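Local coordinates for Lmo2470 protein (Listeria monocytogenes EGD-e, PDB 5HL3), which is a calcium-binding internalin with leucine-rich repeats that interacts with afadin and facilitates crossing of the basement membrane, at residues 96-101 with 123-128; 146-151 with 170-175; 86-91 with 115-120; 40-45 with 70-75; 24-29 with 51-56. All blocks are in the same frame, centred on the assembly; numbering follows the deposited sequence.

Interaction 1. Residues 96-101 with 123-128; sequences PHLKTL and PEMDTI
Glu124 OE1 is gripped by two groups of residues 96-101. Lys99 NZ forms a salt bridge with OE1 at 2.7 Å, and His97 ND1 donates to OE1 from 3.2 Å on its syn side, out of the carboxylate plane. The carboxylate lies at the edge of the His97 ring, where OE2 adds a weak bond to ND1. A bend at the end of the Lys99 chain (chi4 44°) also carries its NZ to within 3.0 Å of His97 O. Further along, Lys99 O takes two backbone donors, Asp126 N at 2.7 Å and Thr127 N at 3.2 Å, while Leu101 N binds Thr127 O. The selenomethionine Met125 doubles back beneath this backbone, its CE 3.9 Å from both Leu98 CD2 and Leu101 CB. The pairing joins strands 100-103 and 127-129 of the parallel leucine-rich-repeat sheet. On one side Thr100 OG1 bonds Asp76 at strand 76-79; on the other, Ile128 packs on Leu151 of strand 150-152.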
# COMPACT_ATOMS: atom_id res chain seq x y z
N PRO A 96 21.32 -19.43 -9.10
CA PRO A 96 22.11 -18.73 -8.08
C PRO A 96 22.17 -17.22 -8.22
O PRO A 96 22.37 -16.52 -7.20
CB PRO A 96 23.51 -19.33 -8.27
CG PRO A 96 23.53 -19.87 -9.65
CD PRO A 96 22.15 -20.39 -9.85
N HIS A 97 21.95 -16.71 -9.43
CA HIS A 97 22.06 -15.26 -9.67
C HIS A 97 20.71 -14.57 -9.84
O HIS A 97 20.64 -13.46 -10.35
CB HIS A 97 23.03 -15.02 -10.83
CG HIS A 97 24.36 -15.65 -10.57
ND1 HIS A 97 25.18 -15.23 -9.56
CD2 HIS A 97 24.96 -16.74 -11.10
CE1 HIS A 97 26.25 -15.99 -9.51
NE2 HIS A 97 26.15 -16.92 -10.44
N LEU A 98 19.65 -15.22 -9.36
CA LEU A 98 18.33 -14.61 -9.40
C LEU A 98 18.31 -13.25 -8.68
O LEU A 98 18.78 -13.13 -7.53
CB LEU A 98 17.32 -15.55 -8.75
CG LEU A 98 15.85 -15.13 -8.91
CD1 LEU A 98 15.42 -14.90 -10.36
CD2 LEU A 98 14.95 -16.16 -8.25
N LYS A 99 17.81 -12.25 -9.39
CA LYS A 99 17.70 -10.86 -8.86
C LYS A 99 16.29 -10.38 -8.74
O LYS A 99 15.99 -9.57 -7.86
CB LYS A 99 18.47 -9.92 -9.79
CG LYS A 99 19.95 -10.16 -9.70
CD LYS A 99 20.77 -9.38 -10.67
CE LYS A 99 22.25 -9.73 -10.44
NZ LYS A 99 22.59 -11.21 -10.24
N THR A 100 15.40 -10.84 -9.60
CA THR A 100 14.02 -10.37 -9.54
C THR A 100 13.05 -11.53 -9.67
O THR A 100 13.20 -12.40 -10.52
CB THR A 100 13.72 -9.32 -10.63
OG1 THR A 100 13.97 -9.89 -11.91
CG2 THR A 100 14.59 -8.08 -10.43
N LEU A 101 12.05 -11.52 -8.81
CA LEU A 101 10.98 -12.52 -8.78
C LEU A 101 9.67 -11.77 -8.89
O LEU A 101 9.39 -10.90 -8.06
CB LEU A 101 11.06 -13.33 -7.50
CG LEU A 101 9.92 -14.34 -7.30
CD1 LEU A 101 9.87 -15.40 -8.40
CD2 LEU A 101 10.11 -14.97 -5.93
N PRO A 123 20.71 -15.27 -2.88
CA PRO A 123 21.35 -14.18 -2.11
C PRO A 123 21.47 -12.85 -2.84
O PRO A 123 21.70 -11.83 -2.19
CB PRO A 123 22.73 -14.74 -1.80
CG PRO A 123 23.00 -15.69 -2.89
CD PRO A 123 21.68 -16.34 -3.18
N GLU A 124 21.34 -12.84 -4.17
CA GLU A 124 21.40 -11.62 -4.93
C GLU A 124 20.03 -11.02 -5.20
O GLU A 124 19.91 -10.06 -5.95
CB GLU A 124 22.17 -11.84 -6.25
CG GLU A 124 23.59 -12.33 -5.98
CD GLU A 124 24.38 -12.77 -7.19
OE1 GLU A 124 23.95 -12.55 -8.31
OE2 GLU A 124 25.45 -13.35 -7.01
N MSE A 125 18.97 -11.53 -4.57
CA MSE A 125 17.64 -10.95 -4.82
C MSE A 125 17.60 -9.47 -4.55
O MSE A 125 18.02 -9.02 -3.49
CB MSE A 125 16.59 -11.64 -3.97
CG MSE A 125 15.15 -11.33 -4.44
SE MSE A 125 14.61 -12.32 -6.03
CE MSE A 125 14.10 -13.97 -5.12
N ASP A 126 17.04 -8.73 -5.51
CA ASP A 126 16.90 -7.26 -5.44
C ASP A 126 15.44 -6.82 -5.28
O ASP A 126 15.15 -5.90 -4.51
CB ASP A 126 17.53 -6.65 -6.71
CG ASP A 126 17.40 -5.16 -6.77
OD1 ASP A 126 16.34 -4.69 -7.23
OD2 ASP A 126 18.37 -4.47 -6.40
N THR A 127 14.53 -7.46 -6.02
CA THR A 127 13.13 -7.05 -6.05
C THR A 127 12.21 -8.26 -6.07
O THR A 127 12.42 -9.18 -6.87
CB THR A 127 12.82 -6.18 -7.30
OG1 THR A 127 13.61 -4.97 -7.26
CG2 THR A 127 11.36 -5.79 -7.38
N ILE A 128 11.19 -8.21 -5.22
CA ILE A 128 10.12 -9.22 -5.17
C ILE A 128 8.78 -8.51 -5.33
O ILE A 128 8.52 -7.54 -4.64
CB ILE A 128 10.13 -10.02 -3.88
CG1 ILE A 128 11.45 -10.83 -3.73
CG2 ILE A 128 8.90 -10.93 -3.83
CD1 ILE A 128 11.56 -11.55 -2.41
O HOH W 1 20.46 -14.74 -6.07

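Interaction 2. Residues 146-151 with 170-175; sequences PALKQL and PLLITL
The side-chain amide of Gln150, in the one of its two conformers described here, lies beside Thr174 with the two chains pointing the same way. Its NE2 end faces the hydroxyl: a water 2.6 Å from Gln150 NE2 and 2.7 Å from Thr174 OG1 bridges the two, whereas the OE1 end is bonded to Thr127 OG1 of the preceding strand. An extended Gln150 chain, its CG anti to the carbonyl carbon (chi1 -51°), carries the amide out to that water. In the backbone, Lys149 O receives both Ile173 N at 2.8 Å and Thr174 N at 3.1 Å, and Leu151 N binds Thr174 O at 3.0 Å, registering strands 150-152 and 174-176 as parallel neighbours. Lys149 is fully extended, so that its methylenes run alongside Ile173, CD reaching CD1 at 4.1 Å, and slant across Leu171. Leucines fill the other face. Leu151 CD2, in the conformer described, meets Leu175 CD1 at 3.9 Å, while Leu172 turns its CD1 under the Lys149 carbonyl and against Leu148 CG. The strand residues thus divide by face, hydrocarbon at Leu151 and Leu175, a water-mediated polar link at Gln150 and Thr174; the Lys149 methylenes add separate apolar contacts. Between these two segments the direct hydrogen bonds are all main-chain.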
# COMPACT_ATOMS: atom_id res chain seq x y z
N PRO A 146 20.31 -10.41 1.65
CA PRO A 146 20.91 -9.20 2.20
C PRO A 146 20.87 -8.00 1.27
O PRO A 146 21.04 -6.86 1.74
CB PRO A 146 22.34 -9.62 2.50
CG PRO A 146 22.64 -10.71 1.54
CD PRO A 146 21.32 -11.47 1.46
N ALA A 147 20.67 -8.23 -0.02
CA ALA A 147 20.71 -7.16 -1.00
C ALA A 147 19.31 -6.71 -1.43
O ALA A 147 19.17 -5.94 -2.37
CB ALA A 147 21.55 -7.59 -2.18
N LEU A 148 18.27 -7.16 -0.73
CA LEU A 148 16.91 -6.80 -1.12
C LEU A 148 16.69 -5.28 -1.07
O LEU A 148 17.03 -4.64 -0.08
CB LEU A 148 15.88 -7.50 -0.23
CG LEU A 148 14.44 -7.52 -0.75
CD1 LEU A 148 14.34 -8.44 -1.95
CD2 LEU A 148 13.50 -7.99 0.35
N LYS A 149 16.16 -4.71 -2.15
CA LYS A 149 15.93 -3.27 -2.27
C LYS A 149 14.49 -2.84 -2.48
O LYS A 149 14.11 -1.72 -2.10
CB LYS A 149 16.80 -2.69 -3.40
CG LYS A 149 18.26 -2.61 -2.99
CD LYS A 149 19.14 -2.00 -4.07
CE LYS A 149 20.57 -1.97 -3.61
NZ LYS A 149 21.49 -1.38 -4.62
N GLN A 150 13.66 -3.72 -3.06
CA GLN A 150 12.27 -3.37 -3.34
C GLN A 150 11.36 -4.52 -3.03
O GLN A 150 11.61 -5.66 -3.44
CB GLN A 150 12.07 -2.94 -4.79
CG GLN A 150 13.03 -1.88 -5.28
CD GLN A 150 12.68 -1.44 -6.69
OE1 GLN A 150 12.66 -2.24 -7.62
NE2 GLN A 150 12.38 -0.17 -6.84
N LEU A 151 10.25 -4.21 -2.35
CA LEU A 151 9.29 -5.22 -1.96
C LEU A 151 7.88 -4.70 -2.27
O LEU A 151 7.43 -3.74 -1.63
CB LEU A 151 9.49 -5.56 -0.49
CG LEU A 151 8.70 -6.70 0.10
CD1 LEU A 151 8.88 -7.99 -0.68
CD2 LEU A 151 9.10 -6.88 1.56
N PRO A 170 19.05 -4.41 5.14
CA PRO A 170 19.46 -3.02 5.35
C PRO A 170 19.42 -2.12 4.14
O PRO A 170 19.42 -0.89 4.31
CB PRO A 170 20.90 -3.16 5.81
CG PRO A 170 21.38 -4.45 5.25
CD PRO A 170 20.17 -5.35 5.35
N LEU A 171 19.36 -2.70 2.95
CA LEU A 171 19.36 -1.89 1.73
C LEU A 171 17.98 -1.56 1.21
O LEU A 171 17.87 -0.89 0.18
CB LEU A 171 20.18 -2.59 0.64
CG LEU A 171 21.62 -2.89 1.01
CD1 LEU A 171 22.37 -3.45 -0.18
CD2 LEU A 171 22.31 -1.67 1.52
N LEU A 172 16.92 -1.93 1.93
CA LEU A 172 15.58 -1.71 1.38
C LEU A 172 15.30 -0.23 1.10
O LEU A 172 15.50 0.63 1.97
CB LEU A 172 14.53 -2.28 2.34
CG LEU A 172 13.12 -2.41 1.77
CD1 LEU A 172 13.08 -3.58 0.80
CD2 LEU A 172 12.09 -2.60 2.88
N ILE A 173 14.81 0.06 -0.11
CA ILE A 173 14.51 1.44 -0.55
C ILE A 173 12.99 1.65 -0.73
O ILE A 173 12.51 2.76 -0.48
CB ILE A 173 15.24 1.74 -1.89
CG1 ILE A 173 16.75 1.71 -1.69
CG2 ILE A 173 14.81 3.07 -2.48
CD1 ILE A 173 17.49 1.65 -3.00
N THR A 174 12.27 0.63 -1.21
CA THR A 174 10.85 0.75 -1.54
C THR A 174 10.07 -0.35 -0.88
O THR A 174 10.41 -1.52 -1.03
CB THR A 174 10.61 0.70 -3.08
OG1 THR A 174 11.25 1.83 -3.68
CG2 THR A 174 9.11 0.72 -3.42
N LEU A 175 9.00 0.03 -0.19
CA LEU A 175 8.10 -0.94 0.45
C LEU A 175 6.68 -0.50 0.12
O LEU A 175 6.22 0.56 0.58
CB LEU A 175 8.33 -0.96 1.96
CG LEU A 175 7.50 -1.89 2.80
CD1 LEU A 175 7.59 -3.33 2.30
CD2 LEU A 175 7.92 -1.82 4.27
O HOH W 2 13.39 1.65 -5.30

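Interaction 3. Residues 86-91 with 115-120; sequences LTEFPD and SLPNYQ
Glu88 and Ser115 meet through two torsions: Glu88 CG stands anti to the backbone N (chi1 177°) on an extended chain, and Ser115 OG occupies the crowded position between backbone N and carbonyl carbon (chi1 56°). The hydroxyl of Ser115, modelled in two conformers, here donates from OG to Glu88 OE2 at 2.6 Å, on the anti side of the carboxylate. Pro117 packs across the same glutamate, its CG 3.5 Å from Glu88 CD. Next to it, Ser115 N binds Thr87 O at 2.8 Å. Tyr119 reaches in lengthwise and gives its OH proton to Phe89 O at 2.7 Å, so the carbonyl lies at the ring edge. A water joins Tyr119 OH to Phe89 N and Ser115 O. Asp91 slides past the tyrosine in the opposite direction, CB at the ring edge 3.7 Å from Tyr119 CD1, the carboxylate turned nearly perpendicular to the ring; Asp91 OD2 accepts Gln120 N at 2.8 Å. Beyond the pair, Phe89 and Tyr119 both pack on Leu101 of strand 100-103. Two successive loops are therefore joined by one main-chain bond, one side-chain pair and two side-chain-to-main-chain bonds, consistent with a defined register where neither forms a regular strand.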
# COMPACT_ATOMS: atom_id res chain seq x y z
N LEU A 86 -0.32 -23.66 -7.97
CA LEU A 86 0.99 -23.01 -7.79
C LEU A 86 0.80 -21.94 -6.71
O LEU A 86 0.21 -20.90 -6.98
CB LEU A 86 1.50 -22.33 -9.07
CG LEU A 86 2.92 -21.74 -8.91
CD1 LEU A 86 3.98 -22.84 -8.74
CD2 LEU A 86 3.26 -20.83 -10.08
N THR A 87 1.30 -22.21 -5.51
CA THR A 87 1.19 -21.25 -4.42
C THR A 87 2.54 -20.76 -3.92
O THR A 87 2.59 -19.96 -2.99
CB THR A 87 0.38 -21.82 -3.24
OG1 THR A 87 1.07 -22.96 -2.68
CG2 THR A 87 -1.01 -22.27 -3.66
N GLU A 88 3.63 -21.20 -4.52
CA GLU A 88 4.95 -20.81 -4.08
C GLU A 88 5.98 -21.04 -5.16
O GLU A 88 5.96 -22.10 -5.82
CB GLU A 88 5.32 -21.62 -2.85
CG GLU A 88 6.68 -21.40 -2.27
CD GLU A 88 6.81 -22.14 -0.97
OE1 GLU A 88 7.44 -23.21 -1.00
OE2 GLU A 88 6.19 -21.69 0.00
N PHE A 89 6.88 -20.07 -5.39
CA PHE A 89 8.04 -20.34 -6.24
C PHE A 89 9.08 -20.99 -5.33
O PHE A 89 9.40 -20.44 -4.30
CB PHE A 89 8.58 -19.07 -6.92
CG PHE A 89 9.63 -19.37 -7.92
CD1 PHE A 89 9.30 -19.91 -9.15
CD2 PHE A 89 10.97 -19.22 -7.61
CE1 PHE A 89 10.28 -20.26 -10.07
CE2 PHE A 89 11.94 -19.58 -8.52
CZ PHE A 89 11.59 -20.10 -9.74
N PRO A 90 9.59 -22.16 -5.70
CA PRO A 90 10.47 -22.88 -4.78
C PRO A 90 11.85 -22.26 -4.58
O PRO A 90 12.32 -21.50 -5.44
CB PRO A 90 10.57 -24.26 -5.43
CG PRO A 90 10.51 -23.95 -6.89
CD PRO A 90 9.45 -22.87 -6.99
N ASP A 91 12.46 -22.58 -3.45
CA ASP A 91 13.81 -22.14 -3.10
C ASP A 91 14.77 -23.24 -3.58
O ASP A 91 15.12 -24.14 -2.84
CB ASP A 91 13.87 -21.96 -1.56
CG ASP A 91 15.11 -21.27 -1.07
OD1 ASP A 91 15.91 -20.75 -1.88
OD2 ASP A 91 15.30 -21.22 0.15
N SER A 115 2.47 -18.08 -0.93
CA SER A 115 3.32 -17.93 0.25
C SER A 115 4.68 -17.39 -0.17
O SER A 115 5.10 -17.58 -1.31
CB SER A 115 3.47 -19.25 1.02
OG SER A 115 3.96 -20.30 0.18
N LEU A 116 5.35 -16.72 0.78
CA LEU A 116 6.65 -16.12 0.58
C LEU A 116 7.66 -16.82 1.48
O LEU A 116 7.75 -16.52 2.67
CB LEU A 116 6.63 -14.60 0.84
CG LEU A 116 7.98 -13.89 0.72
CD1 LEU A 116 8.76 -14.26 -0.54
CD2 LEU A 116 7.79 -12.39 0.80
N PRO A 117 8.43 -17.76 0.93
CA PRO A 117 9.45 -18.44 1.71
C PRO A 117 10.55 -17.51 2.20
O PRO A 117 10.79 -16.47 1.60
CB PRO A 117 10.07 -19.44 0.71
CG PRO A 117 9.09 -19.62 -0.32
CD PRO A 117 8.32 -18.36 -0.41
N ASN A 118 11.24 -17.93 3.26
CA ASN A 118 12.43 -17.22 3.71
C ASN A 118 13.58 -17.74 2.82
O ASN A 118 14.44 -18.51 3.26
CB ASN A 118 12.63 -17.50 5.19
CG ASN A 118 13.83 -16.77 5.76
OD1 ASN A 118 14.27 -15.75 5.24
ND2 ASN A 118 14.39 -17.34 6.83
N TYR A 119 13.61 -17.27 1.58
CA TYR A 119 14.54 -17.81 0.58
C TYR A 119 15.97 -17.76 1.04
O TYR A 119 16.45 -16.71 1.50
CB TYR A 119 14.44 -17.02 -0.73
CG TYR A 119 13.15 -17.24 -1.50
CD1 TYR A 119 12.86 -18.48 -2.08
CD2 TYR A 119 12.25 -16.22 -1.68
CE1 TYR A 119 11.69 -18.69 -2.80
CE2 TYR A 119 11.09 -16.41 -2.42
CZ TYR A 119 10.81 -17.65 -2.94
OH TYR A 119 9.64 -17.83 -3.64
N GLN A 120 16.68 -18.88 0.84
CA GLN A 120 18.09 -18.96 1.16
C GLN A 120 19.01 -19.09 -0.04
O GLN A 120 20.22 -18.82 0.09
CB GLN A 120 18.35 -20.15 2.11
CG GLN A 120 17.57 -20.06 3.43
CD GLN A 120 18.00 -18.87 4.24
OE1 GLN A 120 19.20 -18.70 4.51
NE2 GLN A 120 17.05 -18.05 4.65
O HOH W 3 2.35 -22.45 -0.34
O HOH W 4 6.80 -17.71 -3.69
O HOH W 5 13.00 -21.24 1.75

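Interaction 4. Residues 40-45 with 70-75; sequences IDQDDL and MFNNVT. With CA (calcium ion), chain I.
Polar contacts come first: Gln42 NE2 donates to Met70 O at 3.1 Å, with the acceptor lying in the Gln42 amide plane. The Gln42 side chain bends at chi2 (61°) to bring the amide there, and its OE1 takes a water that also accepts from Met70 N. Gln42 NE2 and Asn72 ND2 both bond OD1 of Asp46, the last residue of helix 42-46. Another water joins Leu45 O to Asn73 N. The apolar part is a single meeting of Leu45 CD2 with Phe71 CE1 at 3.9 Å. Metal binding follows on residues 70-75: Asn73 OD1 ligates a calcium ion at 2.3 Å, three waters complete the ligands found here, and one of those waters donates to Asn72 O. Asn73 ND2 is meanwhile tied to Asp46 O, which would steady the metal-binding oxygen. At the helix start, Asp41 and Asp44 form a capping box, Asp44 N bonding Asp41 OD1 at 3.1 Å. The arrangement belongs to the internalin N-terminal cap, where a short capped helix rests on the loop leading into the repeat strand 76-79.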
# COMPACT_ATOMS: atom_id res chain seq x y z
N ILE A 40 18.15 -30.29 -26.05
CA ILE A 40 18.90 -29.13 -25.55
C ILE A 40 20.18 -29.57 -24.87
O ILE A 40 20.31 -30.68 -24.38
CB ILE A 40 18.07 -28.26 -24.58
CG1 ILE A 40 17.55 -29.08 -23.39
CG2 ILE A 40 16.98 -27.55 -25.34
CD1 ILE A 40 17.12 -28.21 -22.22
N ASP A 41 21.15 -28.64 -24.84
CA ASP A 41 22.41 -28.88 -24.15
C ASP A 41 22.68 -27.73 -23.18
O ASP A 41 21.89 -26.80 -23.05
CB ASP A 41 23.56 -29.11 -25.13
CG ASP A 41 23.83 -27.95 -26.07
OD1 ASP A 41 23.46 -26.80 -25.78
OD2 ASP A 41 24.45 -28.20 -27.15
N GLN A 42 23.79 -27.80 -22.46
CA GLN A 42 24.07 -26.79 -21.44
C GLN A 42 24.22 -25.39 -22.06
O GLN A 42 23.82 -24.39 -21.45
CB GLN A 42 25.29 -27.17 -20.60
CG GLN A 42 25.50 -26.27 -19.39
CD GLN A 42 24.33 -26.32 -18.42
OE1 GLN A 42 23.89 -27.40 -18.04
NE2 GLN A 42 23.86 -25.16 -17.99
N ASP A 43 24.76 -25.30 -23.27
CA ASP A 43 24.86 -24.00 -23.95
C ASP A 43 23.48 -23.38 -24.15
O ASP A 43 23.33 -22.16 -24.04
CB ASP A 43 25.54 -24.13 -25.32
CG ASP A 43 27.07 -24.03 -25.26
OD1 ASP A 43 27.69 -24.06 -24.17
OD2 ASP A 43 27.68 -23.90 -26.36
N ASP A 44 22.46 -24.18 -24.44
CA ASP A 44 21.11 -23.64 -24.62
C ASP A 44 20.59 -23.02 -23.31
O ASP A 44 19.96 -21.97 -23.31
CB ASP A 44 20.16 -24.72 -25.10
CG ASP A 44 20.45 -25.23 -26.49
OD1 ASP A 44 20.76 -24.43 -27.39
OD2 ASP A 44 20.37 -26.43 -26.70
N LEU A 45 20.85 -23.69 -22.20
CA LEU A 45 20.47 -23.18 -20.88
C LEU A 45 21.26 -21.91 -20.55
O LEU A 45 20.70 -20.91 -20.02
CB LEU A 45 20.65 -24.24 -19.80
CG LEU A 45 19.74 -25.46 -19.89
CD1 LEU A 45 20.23 -26.51 -18.92
CD2 LEU A 45 18.25 -25.14 -19.67
N MSE A 70 20.71 -26.47 -14.58
CA MSE A 70 21.49 -25.35 -14.06
C MSE A 70 21.30 -24.12 -14.90
O MSE A 70 21.58 -24.15 -16.10
CB MSE A 70 22.97 -25.74 -14.03
CG MSE A 70 23.86 -24.64 -13.44
SE MSE A 70 23.43 -24.08 -11.61
CE MSE A 70 23.88 -25.77 -10.78
N PHE A 71 20.82 -23.04 -14.28
CA PHE A 71 20.59 -21.75 -14.93
C PHE A 71 21.67 -20.76 -14.44
O PHE A 71 21.47 -20.02 -13.48
CB PHE A 71 19.19 -21.24 -14.59
CG PHE A 71 18.09 -22.15 -15.07
CD1 PHE A 71 17.67 -22.12 -16.38
CD2 PHE A 71 17.48 -23.05 -14.19
CE1 PHE A 71 16.66 -22.96 -16.82
CE2 PHE A 71 16.46 -23.89 -14.63
CZ PHE A 71 16.06 -23.84 -15.96
N ASN A 72 22.80 -20.78 -15.12
CA ASN A 72 23.95 -20.01 -14.72
C ASN A 72 23.79 -18.52 -14.90
O ASN A 72 24.42 -17.76 -14.15
CB ASN A 72 25.18 -20.47 -15.52
CG ASN A 72 25.67 -21.84 -15.12
OD1 ASN A 72 25.94 -22.07 -13.93
ND2 ASN A 72 25.79 -22.75 -16.09
N ASN A 73 22.95 -18.09 -15.85
CA ASN A 73 22.84 -16.67 -16.21
C ASN A 73 21.46 -16.07 -16.04
O ASN A 73 21.24 -14.90 -16.37
CB ASN A 73 23.32 -16.48 -17.64
CG ASN A 73 24.78 -16.83 -17.78
OD1 ASN A 73 25.61 -16.37 -16.98
ND2 ASN A 73 25.10 -17.62 -18.78
N VAL A 74 20.52 -16.84 -15.49
CA VAL A 74 19.17 -16.31 -15.26
C VAL A 74 19.15 -15.34 -14.07
O VAL A 74 19.60 -15.67 -12.97
CB VAL A 74 18.17 -17.45 -15.03
CG1 VAL A 74 16.85 -16.96 -14.44
CG2 VAL A 74 17.89 -18.17 -16.36
N THR A 75 18.65 -14.14 -14.33
CA THR A 75 18.51 -13.13 -13.26
C THR A 75 17.06 -12.74 -12.97
O THR A 75 16.82 -12.04 -12.00
CB THR A 75 19.28 -11.85 -13.61
OG1 THR A 75 18.75 -11.27 -14.83
CG2 THR A 75 20.78 -12.13 -13.77
CA CA I . 27.03 -15.01 -15.84
O HOH W 6 21.98 -28.44 -16.28
O HOH W 7 21.15 -19.39 -17.60
O HOH W 8 25.59 -15.24 -14.04
O HOH W 9 27.93 -17.18 -15.64
O HOH W 10 25.56 -13.58 -17.27

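Interaction 5. Residues 24-29 with 51-56; sequences AKDMAK and LGFETS
Asp26 points from its helix straight at the strand end, crossing Thr55 obliquely, and its two carboxylate oxygens divide the work. Asp26 OD2 accepts Glu54 N at 2.8 Å from above the carboxylate plane and Thr55 N at 3.0 Å on its syn lone pair, while Thr55 OG1 donates to Asp26 OD1 at 2.6 Å. That hydroxyl receives Lys25 NZ in turn at 2.9 Å, for the lysine conformer described here, one of two. Lys25 and Lys29 both cross Glu54 at about a right angle. Lys29 NZ forms a salt bridge with Glu54 OE1 at 3.3 Å, its hydrogen bond weak, and Lys25 NZ makes a long salt bridge to Glu54 OE2; waters link each ammonium to Glu54 OE2. The two lysines would offset the nearby negative charges of Asp26 and Glu54, and the Asp26 carboxylate, with four donors counting one water, is probably ionised. On the inner side the selenomethionine Met27, bent at chi2 and chi3, lays its SE obliquely beside the Phe53 ring, 5.2 Å from the ring centroid, a Met-aromatic contact, and its CE reaches Leu51 CD2 at 4.0 Å. In the N-terminal cap, the 24-29 part of helix 21-30 thus runs at 139° to residues 51-53 of strand 50-53, an outermost strand of the parallel sheet, paired with strand 76-79; Phe53 also touches Leu23, and Glu54 lies beside the calcium-site residue Glu81.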
# COMPACT_ATOMS: atom_id res chain seq x y z
N ALA A 24 7.34 -28.06 -19.38
CA ALA A 24 8.11 -28.28 -20.61
C ALA A 24 7.70 -27.33 -21.72
O ALA A 24 8.53 -26.82 -22.45
CB ALA A 24 8.01 -29.72 -21.06
N LYS A 25 6.39 -27.08 -21.84
CA LYS A 25 5.87 -26.12 -22.82
C LYS A 25 6.48 -24.74 -22.57
O LYS A 25 6.99 -24.09 -23.49
CB LYS A 25 4.34 -26.08 -22.75
CG LYS A 25 3.66 -24.94 -23.49
CD LYS A 25 2.15 -25.10 -23.58
CE LYS A 25 1.45 -23.83 -24.11
NZ LYS A 25 1.45 -22.70 -23.12
N ASP A 26 6.43 -24.29 -21.31
CA ASP A 26 6.98 -22.97 -20.98
C ASP A 26 8.49 -22.94 -21.15
O ASP A 26 9.03 -21.95 -21.63
CB ASP A 26 6.58 -22.56 -19.57
CG ASP A 26 5.11 -22.19 -19.46
OD1 ASP A 26 4.36 -22.28 -20.48
OD2 ASP A 26 4.70 -21.83 -18.32
N MSE A 27 9.17 -24.04 -20.85
CA MSE A 27 10.63 -24.07 -21.05
C MSE A 27 10.98 -24.05 -22.53
O MSE A 27 11.94 -23.40 -22.90
CB MSE A 27 11.25 -25.27 -20.33
CG MSE A 27 11.30 -25.07 -18.81
SE MSE A 27 12.25 -23.42 -18.24
CE MSE A 27 13.81 -23.55 -19.41
N ALA A 28 10.22 -24.73 -23.38
CA ALA A 28 10.48 -24.67 -24.82
C ALA A 28 10.33 -23.24 -25.32
O ALA A 28 11.12 -22.77 -26.15
CB ALA A 28 9.54 -25.62 -25.58
N LYS A 29 9.33 -22.52 -24.81
CA LYS A 29 9.16 -21.12 -25.20
C LYS A 29 10.35 -20.28 -24.71
O LYS A 29 10.89 -19.46 -25.45
CB LYS A 29 7.84 -20.58 -24.65
CG LYS A 29 7.54 -19.17 -25.13
CD LYS A 29 6.22 -18.67 -24.60
CE LYS A 29 6.14 -17.17 -24.79
NZ LYS A 29 5.12 -16.51 -23.95
N LEU A 51 13.46 -16.31 -17.16
CA LEU A 51 12.50 -17.38 -17.32
C LEU A 51 11.11 -16.82 -17.12
O LEU A 51 10.82 -16.17 -16.09
CB LEU A 51 12.71 -18.49 -16.30
CG LEU A 51 14.06 -19.21 -16.35
CD1 LEU A 51 14.20 -20.10 -15.16
CD2 LEU A 51 14.23 -19.96 -17.65
N GLY A 52 10.23 -17.07 -18.08
CA GLY A 52 8.82 -16.72 -17.97
C GLY A 52 7.96 -17.97 -17.86
O GLY A 52 8.26 -18.99 -18.48
N PHE A 53 6.88 -17.88 -17.09
CA PHE A 53 5.94 -18.98 -16.92
C PHE A 53 4.53 -18.49 -17.14
O PHE A 53 4.17 -17.40 -16.70
CB PHE A 53 6.11 -19.66 -15.56
CG PHE A 53 7.47 -20.27 -15.41
CD1 PHE A 53 7.79 -21.44 -16.07
CD2 PHE A 53 8.49 -19.62 -14.72
CE1 PHE A 53 9.09 -21.97 -16.04
CE2 PHE A 53 9.78 -20.14 -14.70
CZ PHE A 53 10.07 -21.31 -15.36
N GLU A 54 3.74 -19.27 -17.85
CA GLU A 54 2.36 -18.84 -18.18
C GLU A 54 1.36 -19.97 -18.29
O GLU A 54 0.18 -19.70 -18.47
CB GLU A 54 2.39 -18.06 -19.49
CG GLU A 54 2.81 -18.92 -20.67
CD GLU A 54 2.71 -18.25 -22.04
OE1 GLU A 54 2.50 -17.01 -22.08
OE2 GLU A 54 2.86 -19.01 -23.03
N THR A 55 1.78 -21.22 -18.14
CA THR A 55 0.85 -22.36 -18.27
C THR A 55 0.33 -22.69 -16.87
O THR A 55 1.10 -23.05 -15.96
CB THR A 55 1.51 -23.55 -18.97
OG1 THR A 55 1.88 -23.12 -20.30
CG2 THR A 55 0.55 -24.71 -19.13
N SER A 56 -0.99 -22.60 -16.72
CA SER A 56 -1.62 -22.67 -15.39
C SER A 56 -1.77 -24.06 -14.79
O SER A 56 -2.26 -24.18 -13.66
CB SER A 56 -2.94 -21.91 -15.39
OG SER A 56 -2.69 -20.51 -15.48
O HOH W 11 4.08 -21.39 -23.09
O HOH W 12 7.70 -19.47 -21.13
O HOH W 13 3.10 -17.97 -25.50

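From the N terminus, interaction 5 opens on helix 21-30 and interaction 4 on helix 42-46. The chain then returns to close interaction 5 at residues 51-56 and, after helix 60-63, interaction 4 at 70-75, so these two cross; they share a core through Phe71 against Met27 and Leu51. Together they fasten the N-terminal cap to the first repeats. Interactions 3 and 1 cross in the same manner, opening at 86-91 and 96-101 and closing at 115-120 and 123-128: one joins loops, the other strands, and they touch at Leu101. Interaction 2 follows in series, repeating the strand pairing two steps along the sheet, with Asp126 and Lys149 linking it to interaction 1.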